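Local coordinates for bifunctional GH43-CE protein (Bacteroides eggerthii, PDB 6MLY), which probably helps degrade complex arabinoxylans, joining a GH43 glycosidase module, thought to act as a xylan 1,4-beta-xylosidase, to a carbohydrate esterase module, at residues E759-P764 with L778-D783; A430-V435 with A566-G571; H532-Y537 with I605-A610. All blocks are in the same frame, centred on the assembly; numbering follows the deposited sequence.

Contacts 1 and 3 are strand-to-helix packings on one sheet, that of the esterase domain, with centres about 26 Å and nearest atoms about 12 Å apart. Contact 2 lies at the junction of this domain with the concanavalin A-like domain; its centre is about 21 Å from that of contact 1 and about 20 Å from that of contact 3. Its helix 563-577 ties the three together: F570 CD1 packs against M781 CE of contact 1 at 3.6 Å, and F567 stacks on Y537 of contact 3. All three lie away from the sodium site and the predicted GH43 catalytic residues, though contact 1 flanks the connection likely to carry the catalytic histidine of the esterase.

Contact 1. Residues E759-P764 with L778-D783; sequences EFISVP and LKKMID
K780 reaches from helix 775-789 to E759 and I761 on strand 757-763, joining the last strand and the last helix of an alpha/beta-hydrolase fold. In this fold the connection between these two elements usually carries the catalytic histidine, and probably does so here.

The polar part is a single salt bridge at the surface. K780 NZ donates to E759 OE2 at 3.2 Å, on the syn side of the carboxylate and 24° out of its plane. The two extended side chains cross at about a right angle.

The apolar part lies further back along the same lysine. With CG turned anti to its own carbonyl carbon (chi1 -86°), K780 runs toward the strand, and its methylenes pass the tip of I761 on a slant. I761 also touches T777 of the helix, while its backbone bonds to V730 and H732 hold the strand to neighbouring strand 727-733. M781 points the other way, into the domain, against V673 and W675. The closest carbon pair across the contact is I761 CD1 with K780 CD, 3.6 Å apart.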
loop_
_atom_site.group_PDB
_atom_site.type_symbol
_atom_site.label_atom_id
_atom_site.label_comp_id
_atom_site.label_asym_id
_atom_site.label_seq_id
_atom_site.Cartn_x
_atom_site.Cartn_y
_atom_site.Cartn_z
ATOM N N GLU A 759 -9.800 40.069 -0.642
ATOM C CA GLU A 759 -9.950 40.245 0.790
ATOM C C GLU A 759 -8.600 40.062 1.491
ATOM O O GLU A 759 -7.882 39.104 1.218
ATOM C CB GLU A 759 -10.967 39.231 1.311
ATOM C CG GLU A 759 -11.516 39.550 2.687
ATOM C CD GLU A 759 -12.540 38.538 3.173
ATOM O OE1 GLU A 759 -12.831 37.575 2.418
ATOM O OE2 GLU A 759 -13.040 38.704 4.304
ATOM N N PHE A 760 -8.275 40.996 2.395
ATOM C CA PHE A 760 -7.198 40.835 3.373
ATOM C C PHE A 760 -7.819 40.484 4.732
ATOM O O PHE A 760 -8.755 41.159 5.169
ATOM C CB PHE A 760 -6.340 42.100 3.461
ATOM C CG PHE A 760 -5.386 42.119 4.629
ATOM C CD1 PHE A 760 -4.312 41.247 4.681
ATOM C CD2 PHE A 760 -5.568 42.999 5.684
ATOM C CE1 PHE A 760 -3.440 41.257 5.759
ATOM C CE2 PHE A 760 -4.693 43.009 6.761
ATOM C CZ PHE A 760 -3.628 42.142 6.795
ATOM N N ILE A 761 -7.298 39.429 5.378
ATOM C CA ILE A 761 -7.842 38.912 6.646
ATOM C C ILE A 761 -6.766 38.969 7.736
ATOM O O ILE A 761 -5.754 38.284 7.652
ATOM C CB ILE A 761 -8.398 37.487 6.478
ATOM C CG1 ILE A 761 -9.464 37.435 5.382
ATOM C CG2 ILE A 761 -8.921 36.959 7.806
ATOM C CD1 ILE A 761 -9.989 36.049 5.096
ATOM N N SER A 762 -7.035 39.772 8.771
ATOM C CA SER A 762 -6.108 40.043 9.855
ATOM C C SER A 762 -6.640 39.415 11.150
ATOM O O SER A 762 -7.484 40.007 11.828
ATOM C CB SER A 762 -5.894 41.532 9.990
ATOM O OG SER A 762 -4.731 41.814 10.750
ATOM N N VAL A 763 -6.148 38.211 11.471
ATOM C CA VAL A 763 -6.572 37.462 12.663
ATOM C C VAL A 763 -5.929 38.096 13.898
ATOM O O VAL A 763 -4.705 38.171 13.984
ATOM C CB VAL A 763 -6.221 35.964 12.539
ATOM C CG1 VAL A 763 -6.518 35.190 13.816
ATOM C CG2 VAL A 763 -6.932 35.315 11.359
ATOM N N PRO A 764 -6.717 38.583 14.889
ATOM C CA PRO A 764 -6.146 39.159 16.109
ATOM C C PRO A 764 -5.358 38.151 16.962
ATOM O O PRO A 764 -4.389 38.533 17.619
ATOM C CB PRO A 764 -7.360 39.687 16.896
ATOM C CG PRO A 764 -8.472 39.772 15.868
ATOM C CD PRO A 764 -8.185 38.661 14.879
ATOM N N LEU A 778 -10.539 29.377 7.489
ATOM C CA LEU A 778 -10.597 28.200 6.619
ATOM C C LEU A 778 -11.824 28.301 5.702
ATOM O O LEU A 778 -11.702 28.171 4.490
ATOM C CB LEU A 778 -10.642 26.934 7.485
ATOM C CG LEU A 778 -10.225 25.629 6.804
ATOM C CD1 LEU A 778 -8.721 25.593 6.559
ATOM C CD2 LEU A 778 -10.649 24.430 7.639
ATOM N N LYS A 779 -12.992 28.574 6.294
ATOM C CA LYS A 779 -14.275 28.614 5.578
ATOM C C LYS A 779 -14.253 29.685 4.475
ATOM O O LYS A 779 -14.906 29.520 3.440
ATOM C CB LYS A 779 -15.423 28.872 6.561
ATOM C CG LYS A 779 -16.827 28.661 6.004
ATOM C CD LYS A 779 -17.840 29.665 6.521
ATOM C CE LYS A 779 -19.242 29.438 5.992
ATOM N NZ LYS A 779 -19.341 29.705 4.536
ATOM N N LYS A 780 -13.517 30.781 4.695
ATOM C CA LYS A 780 -13.446 31.864 3.718
ATOM C C LYS A 780 -12.605 31.436 2.512
ATOM O O LYS A 780 -12.880 31.860 1.394
ATOM C CB LYS A 780 -12.900 33.143 4.356
ATOM C CG LYS A 780 -13.959 33.997 5.039
ATOM C CD LYS A 780 -13.387 35.161 5.796
ATOM C CE LYS A 780 -14.451 36.036 6.418
ATOM N NZ LYS A 780 -13.844 37.225 7.059
ATOM N N MET A 781 -11.587 30.604 2.752
ATOM C CA MET A 781 -10.756 30.039 1.682
ATOM C C MET A 781 -11.637 29.227 0.722
ATOM O O MET A 781 -11.537 29.369 -0.500
ATOM C CB MET A 781 -9.665 29.126 2.252
ATOM C CG MET A 781 -8.718 28.590 1.197
ATOM S SD MET A 781 -7.459 27.503 1.888
ATOM C CE MET A 781 -8.455 26.057 2.251
ATOM N N ILE A 782 -12.497 28.384 1.305
ATOM C CA ILE A 782 -13.385 27.485 0.572
ATOM C C ILE A 782 -14.380 28.324 -0.248
ATOM O O ILE A 782 -14.521 28.120 -1.454
ATOM C CB ILE A 782 -14.100 26.517 1.540
ATOM C CG1 ILE A 782 -13.117 25.722 2.407
ATOM C CG2 ILE A 782 -15.046 25.591 0.787
ATOM C CD1 ILE A 782 -12.021 25.026 1.633
ATOM N N ASP A 783 -15.047 29.275 0.418
ATOM C CA ASP A 783 -16.117 30.078 -0.182
ATOM C C ASP A 783 -15.581 30.902 -1.361
ATOM O O ASP A 783 -16.309 31.136 -2.332
ATOM C CB ASP A 783 -16.773 30.983 0.861
ATOM C CG ASP A 783 -17.683 30.242 1.825
ATOM O OD1 ASP A 783 -17.841 29.020 1.659
ATOM O OD2 ASP A 783 -18.231 30.896 2.731
#

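Contact 2. Residues A430-V435 with A566-G571; sequences AEVEKV and AFQVFG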
loop_
_atom_site.group_PDB
_atom_site.type_symbol
_atom_site.label_atom_id
_atom_site.label_comp_id
_atom_site.label_asym_id
_atom_site.label_seq_id
_atom_site.Cartn_x
_atom_site.Cartn_y
_atom_site.Cartn_z
ATOM N N ALA A 430 6.338 4.695 12.511
ATOM C CA ALA A 430 6.129 6.121 12.439
ATOM C C ALA A 430 4.626 6.428 12.456
ATOM O O ALA A 430 3.927 6.171 11.469
ATOM C CB ALA A 430 6.793 6.650 11.189
ATOM N N GLU A 431 4.143 6.967 13.586
ATOM C CA GLU A 431 2.781 7.500 13.678
ATOM C C GLU A 431 2.748 8.800 12.866
ATOM O O GLU A 431 3.491 9.732 13.156
ATOM C CB GLU A 431 2.323 7.683 15.132
ATOM C CG GLU A 431 3.404 8.144 16.100
ATOM C CD GLU A 431 2.898 8.625 17.453
ATOM O OE1 GLU A 431 1.937 8.021 17.980
ATOM O OE2 GLU A 431 3.467 9.605 17.981
ATOM N N VAL A 432 1.906 8.822 11.827
ATOM C CA VAL A 432 1.891 9.878 10.816
ATOM C C VAL A 432 0.868 10.949 11.217
ATOM O O VAL A 432 1.220 12.114 11.406
ATOM C CB VAL A 432 1.580 9.299 9.420
ATOM C CG1 VAL A 432 1.351 10.390 8.384
ATOM C CG2 VAL A 432 2.666 8.338 8.959
ATOM N N GLU A 433 -0.395 10.529 11.324
ATOM C CA GLU A 433 -1.541 11.400 11.562
ATOM C C GLU A 433 -2.332 10.817 12.735
ATOM O O GLU A 433 -2.231 9.613 13.018
ATOM C CB GLU A 433 -2.372 11.506 10.281
ATOM C CG GLU A 433 -3.556 12.451 10.372
ATOM C CD GLU A 433 -4.383 12.548 9.100
ATOM O OE1 GLU A 433 -3.786 12.443 7.988
ATOM O OE2 GLU A 433 -5.630 12.711 9.224
ATOM N N LYS A 434 -3.103 11.672 13.417
ATOM C CA LYS A 434 -3.798 11.284 14.632
ATOM C C LYS A 434 -5.059 12.132 14.809
ATOM O O LYS A 434 -4.966 13.347 14.941
ATOM C CB LYS A 434 -2.852 11.449 15.822
ATOM C CG LYS A 434 -3.429 11.042 17.168
ATOM C CD LYS A 434 -2.367 10.657 18.176
ATOM C CE LYS A 434 -1.249 11.676 18.276
ATOM N NZ LYS A 434 -0.297 11.342 19.361
ATOM N N VAL A 435 -6.223 11.469 14.810
ATOM C CA VAL A 435 -7.521 12.106 15.040
ATOM C C VAL A 435 -8.075 11.570 16.357
ATOM O O VAL A 435 -7.965 10.377 16.623
ATOM C CB VAL A 435 -8.503 11.853 13.876
ATOM C CG1 VAL A 435 -9.915 12.333 14.185
ATOM C CG2 VAL A 435 -8.011 12.475 12.578
ATOM N N ALA A 566 0.563 19.517 4.395
ATOM C CA ALA A 566 -0.315 20.486 3.748
ATOM C C ALA A 566 -1.740 19.929 3.642
ATOM O O ALA A 566 -2.712 20.672 3.774
ATOM C CB ALA A 566 0.232 20.843 2.389
ATOM N N PHE A 567 -1.851 18.620 3.400
ATOM C CA PHE A 567 -3.145 17.960 3.229
ATOM C C PHE A 567 -3.939 17.988 4.544
ATOM O O PHE A 567 -5.140 18.281 4.550
ATOM C CB PHE A 567 -2.972 16.525 2.729
ATOM C CG PHE A 567 -4.280 15.853 2.399
ATOM C CD1 PHE A 567 -5.020 16.257 1.297
ATOM C CD2 PHE A 567 -4.793 14.852 3.209
ATOM C CE1 PHE A 567 -6.236 15.657 1.000
ATOM C CE2 PHE A 567 -6.008 14.253 2.910
ATOM C CZ PHE A 567 -6.727 14.656 1.806
ATOM N N GLN A 568 -3.260 17.692 5.657
ATOM C CA GLN A 568 -3.908 17.583 6.960
ATOM C C GLN A 568 -4.506 18.933 7.375
ATOM O O GLN A 568 -5.466 18.960 8.139
ATOM C CB GLN A 568 -2.918 17.059 8.005
ATOM C CG GLN A 568 -2.637 15.570 7.860
ATOM C CD GLN A 568 -1.451 15.120 8.675
ATOM O OE1 GLN A 568 -1.347 15.402 9.867
ATOM N NE2 GLN A 568 -0.541 14.405 8.034
ATOM N N VAL A 569 -3.939 20.029 6.854
ATOM C CA VAL A 569 -4.348 21.404 7.181
ATOM C C VAL A 569 -5.568 21.816 6.343
ATOM O O VAL A 569 -6.542 22.332 6.895
ATOM C CB VAL A 569 -3.186 22.396 6.974
ATOM C CG1 VAL A 569 -3.607 23.825 7.280
ATOM C CG2 VAL A 569 -1.960 22.014 7.792
ATOM N N PHE A 570 -5.488 21.619 5.019
ATOM C CA PHE A 570 -6.509 22.087 4.062
ATOM C C PHE A 570 -7.410 20.931 3.603
ATOM O O PHE A 570 -8.638 21.044 3.660
ATOM C CB PHE A 570 -5.856 22.730 2.835
ATOM C CG PHE A 570 -4.869 23.830 3.132
ATOM C CD1 PHE A 570 -5.287 25.019 3.715
ATOM C CD2 PHE A 570 -3.527 23.686 2.815
ATOM C CE1 PHE A 570 -4.383 26.035 3.981
ATOM C CE2 PHE A 570 -2.623 24.704 3.084
ATOM C CZ PHE A 570 -3.051 25.876 3.669
ATOM N N GLY A 571 -6.770 19.844 3.141
ATOM C CA GLY A 571 -7.375 18.707 2.422
ATOM C C GLY A 571 -8.864 18.516 2.665
ATOM O O GLY A 571 -9.671 18.731 1.761
#
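E433 sets its CG anti to the backbone N (chi1 -177°) on strand 430-436, the start of an extended chain that carries the carboxylate out to the Q568 side chain. Q568, with CG anti to its carbonyl carbon (chi1 -75°), reaches back from helix 563-577 with an equally extended chain. The two side chains slide past one another in opposite directions. Each flat end therefore lies alongside the other's aliphatic part: E433 OE1 comes to 3.3 Å from Q568 CG, and Q568 OE1 lies 3.7 Å from E433 CG. Carboxylate and amide planes are turned only 26° apart, but no bond joins the two groups, which lie beside each other's methylenes.

Each polar end has its partner on its own side of the junction. E433 OE1 accepts the backbone N of G472, in strand 469-476 of the same domain, and Q568 NE2 is hydrogen-bonded to Q564 OE1 one turn earlier in the helix. V432 adds a looser touch, its CG1 4.5 Å from Q568 NE2. With an alanine in place of E433, the N-H of G472 would probably lose this acceptor and a gap would be likely to open beside the Q568 chain.

The helix meets strand 430-436 through E433, which also touches Q564 and whose carboxylate is itself braced by G472 and I471 of strand 469-476. Each of these strands is outermost in one of the two antiparallel sheets. The other side of the helix is occupied differently: A566 and F570 face L551 in the esterase sheet. What results is a domain-domain junction at the surface, the rim of a concanavalin A-like beta-sandwich resting on a helix that flanks the sheet of an alpha/beta hydrolase.

Contact 3. Residues H532-Y537 with I605-A610; sequences HKLDIY and IRFIRA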
loop_
_atom_site.group_PDB
_atom_site.type_symbol
_atom_site.label_atom_id
_atom_site.label_comp_id
_atom_site.label_asym_id
_atom_site.label_seq_id
_atom_site.Cartn_x
_atom_site.Cartn_y
_atom_site.Cartn_z
ATOM N N HIS A 532 10.021 16.241 -6.771
ATOM C CA HIS A 532 9.093 16.315 -7.897
ATOM C C HIS A 532 7.957 15.293 -7.754
ATOM O O HIS A 532 7.596 14.636 -8.718
ATOM C CB HIS A 532 9.855 16.162 -9.217
ATOM C CG HIS A 532 10.816 17.270 -9.493
ATOM N ND1 HIS A 532 12.001 17.065 -10.171
ATOM C CD2 HIS A 532 10.782 18.584 -9.184
ATOM C CE1 HIS A 532 12.649 18.209 -10.277
ATOM N NE2 HIS A 532 11.926 19.152 -9.676
ATOM N N LYS A 533 7.353 15.233 -6.564
ATOM C CA LYS A 533 6.279 14.292 -6.250
ATOM C C LYS A 533 5.030 15.045 -5.777
ATOM O O LYS A 533 5.146 16.003 -5.017
ATOM C CB LYS A 533 6.754 13.340 -5.152
ATOM C CG LYS A 533 7.677 12.232 -5.624
ATOM C CD LYS A 533 6.932 11.130 -6.340
ATOM C CE LYS A 533 7.844 10.041 -6.863
ATOM N NZ LYS A 533 8.564 9.360 -5.763
ATOM N N LEU A 534 3.846 14.586 -6.206
ATOM C CA LEU A 534 2.561 15.169 -5.762
ATOM C C LEU A 534 1.561 14.054 -5.429
ATOM O O LEU A 534 1.707 12.919 -5.892
ATOM C CB LEU A 534 2.004 16.116 -6.835
ATOM C CG LEU A 534 1.733 15.518 -8.218
ATOM C CD1 LEU A 534 0.481 14.646 -8.224
ATOM C CD2 LEU A 534 1.595 16.623 -9.259
ATOM N N ASP A 535 0.552 14.411 -4.619
ATOM C CA ASP A 535 -0.523 13.515 -4.190
ATOM C C ASP A 535 -1.866 14.076 -4.670
ATOM O O ASP A 535 -2.203 15.217 -4.351
ATOM C CB ASP A 535 -0.545 13.357 -2.666
ATOM C CG ASP A 535 0.733 12.792 -2.067
ATOM O OD1 ASP A 535 1.548 12.252 -2.828
ATOM O OD2 ASP A 535 0.901 12.895 -0.837
ATOM N N ILE A 536 -2.626 13.263 -5.419
ATOM C CA ILE A 536 -3.946 13.652 -5.932
ATOM C C ILE A 536 -5.022 13.083 -5.000
ATOM O O ILE A 536 -4.850 11.997 -4.457
ATOM C CB ILE A 536 -4.129 13.196 -7.394
ATOM C CG1 ILE A 536 -2.978 13.688 -8.276
ATOM C CG2 ILE A 536 -5.486 13.633 -7.937
ATOM C CD1 ILE A 536 -3.101 13.291 -9.725
ATOM N N TYR A 537 -6.108 13.849 -4.816
ATOM C CA TYR A 537 -7.266 13.480 -3.998
ATOM C C TYR A 537 -8.544 14.005 -4.657
ATOM O O TYR A 537 -8.642 15.206 -4.917
ATOM C CB TYR A 537 -7.193 14.113 -2.607
ATOM C CG TYR A 537 -5.991 13.756 -1.772
ATOM C CD1 TYR A 537 -4.826 14.507 -1.829
ATOM C CD2 TYR A 537 -6.032 12.689 -0.887
ATOM C CE1 TYR A 537 -3.726 14.198 -1.042
ATOM C CE2 TYR A 537 -4.940 12.360 -0.100
ATOM C CZ TYR A 537 -3.784 13.118 -0.176
ATOM O OH TYR A 537 -2.710 12.789 0.600
ATOM N N ILE A 605 1.688 22.040 -12.161
ATOM C CA ILE A 605 0.440 22.546 -12.754
ATOM C C ILE A 605 0.343 22.065 -14.210
ATOM O O ILE A 605 -0.717 21.604 -14.652
ATOM C CB ILE A 605 0.354 24.084 -12.637
ATOM C CG1 ILE A 605 0.373 24.543 -11.176
ATOM C CG2 ILE A 605 -0.872 24.613 -13.366
ATOM C CD1 ILE A 605 0.831 25.977 -10.984
ATOM N N ARG A 606 1.451 22.188 -14.950
ATOM C CA ARG A 606 1.540 21.700 -16.326
ATOM C C ARG A 606 1.123 20.226 -16.366
ATOM O O ARG A 606 0.378 19.821 -17.248
ATOM C CB ARG A 606 2.956 21.875 -16.882
ATOM C CG ARG A 606 3.235 23.243 -17.485
ATOM C CD ARG A 606 4.588 23.298 -18.164
ATOM N NE ARG A 606 5.684 23.006 -17.248
ATOM C CZ ARG A 606 6.631 23.871 -16.904
ATOM N NH1 ARG A 606 6.728 25.022 -17.542
ATOM N NH2 ARG A 606 7.481 23.586 -15.933
ATOM N N PHE A 607 1.603 19.445 -15.391
ATOM C CA PHE A 607 1.314 18.017 -15.316
ATOM C C PHE A 607 -0.196 17.782 -15.160
ATOM O O PHE A 607 -0.760 16.895 -15.806
ATOM C CB PHE A 607 2.091 17.371 -14.165
ATOM C CG PHE A 607 1.807 15.904 -13.976
ATOM C CD1 PHE A 607 2.476 14.951 -14.728
ATOM C CD2 PHE A 607 0.857 15.477 -13.061
ATOM C CE1 PHE A 607 2.211 13.600 -14.559
ATOM C CE2 PHE A 607 0.594 14.124 -12.895
ATOM C CZ PHE A 607 1.270 13.191 -13.643
ATOM N N ILE A 608 -0.827 18.582 -14.292
ATOM C CA ILE A 608 -2.233 18.436 -13.914
ATOM C C ILE A 608 -3.131 18.558 -15.152
ATOM O O ILE A 608 -4.097 17.814 -15.286
ATOM C CB ILE A 608 -2.601 19.467 -12.824
ATOM C CG1 ILE A 608 -1.990 19.089 -11.473
ATOM C CG2 ILE A 608 -4.106 19.675 -12.718
ATOM C CD1 ILE A 608 -2.311 17.681 -11.018
ATOM N N ARG A 609 -2.820 19.518 -16.026
ATOM C CA ARG A 609 -3.634 19.783 -17.203
ATOM C C ARG A 609 -3.437 18.638 -18.200
ATOM O O ARG A 609 -4.399 18.125 -18.766
ATOM C CB ARG A 609 -3.282 21.149 -17.805
ATOM C CG ARG A 609 -3.751 22.337 -16.971
ATOM C CD ARG A 609 -3.964 23.605 -17.780
ATOM N NE ARG A 609 -4.655 24.637 -17.021
ATOM C CZ ARG A 609 -4.063 25.505 -16.197
ATOM N NH1 ARG A 609 -2.773 25.392 -15.933
ATOM N NH2 ARG A 609 -4.763 26.481 -15.635
ATOM N N ALA A 610 -2.177 18.227 -18.371
ATOM C CA ALA A 610 -1.779 17.251 -19.368
ATOM C C ALA A 610 -2.360 15.869 -19.036
ATOM O O ALA A 610 -2.635 15.078 -19.944
ATOM C CB ALA A 610 -0.274 17.210 -19.452
#
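L534 points from strand 533-537 toward helix 596-610, where one of its methyls, CD2, meets both F607 and I608. Its CG sits between the backbone N and the carbonyl carbon (chi1 59°), which carries the branch out toward the helix.

F607 swings its ring to the same place with CG anti to its backbone N (chi1 178°). Leucine and phenylalanine approach each other on a slant, and the methyl comes to the ring obliquely, with L534 CD2 4.0 Å from F607 CD2. I608 starts from a different direction: its CB does not aim at the strand, but the end of its chain bends back so that CD1 stands 4.4 Å from L534 CD2. One leucine methyl is thus shared by two residues that follow each other on the helix. I536, two residues along the strand, also faces this way; its CD1 is 4.6 Å from I608 CD1, a looser approach that still buries some of its surface.

Around this cluster, L534 also touches Y524, I536 touches Y615, and I608 packs on I622 of strand 621-627. The opposite face of the strand is turned to helix 563-577, where D535 OD1 forms a salt bridge with K563. Strand 533-537 runs antiparallel to both its neighbours, 518-523 and 579-584, as the second strand of an alpha/beta-hydrolase sheet does, with helices layered on both sides.

All three touching residues are buried, and they meet through carbon alone. A polar link lies nearby, where H532 NE2, just before the strand, is hydrogen-bonded to D600 OD1 of the same helix. In the contact itself no directional bond fixes the geometry: here the helix rests on the sheet through apolar packing and the exclusion of water from it.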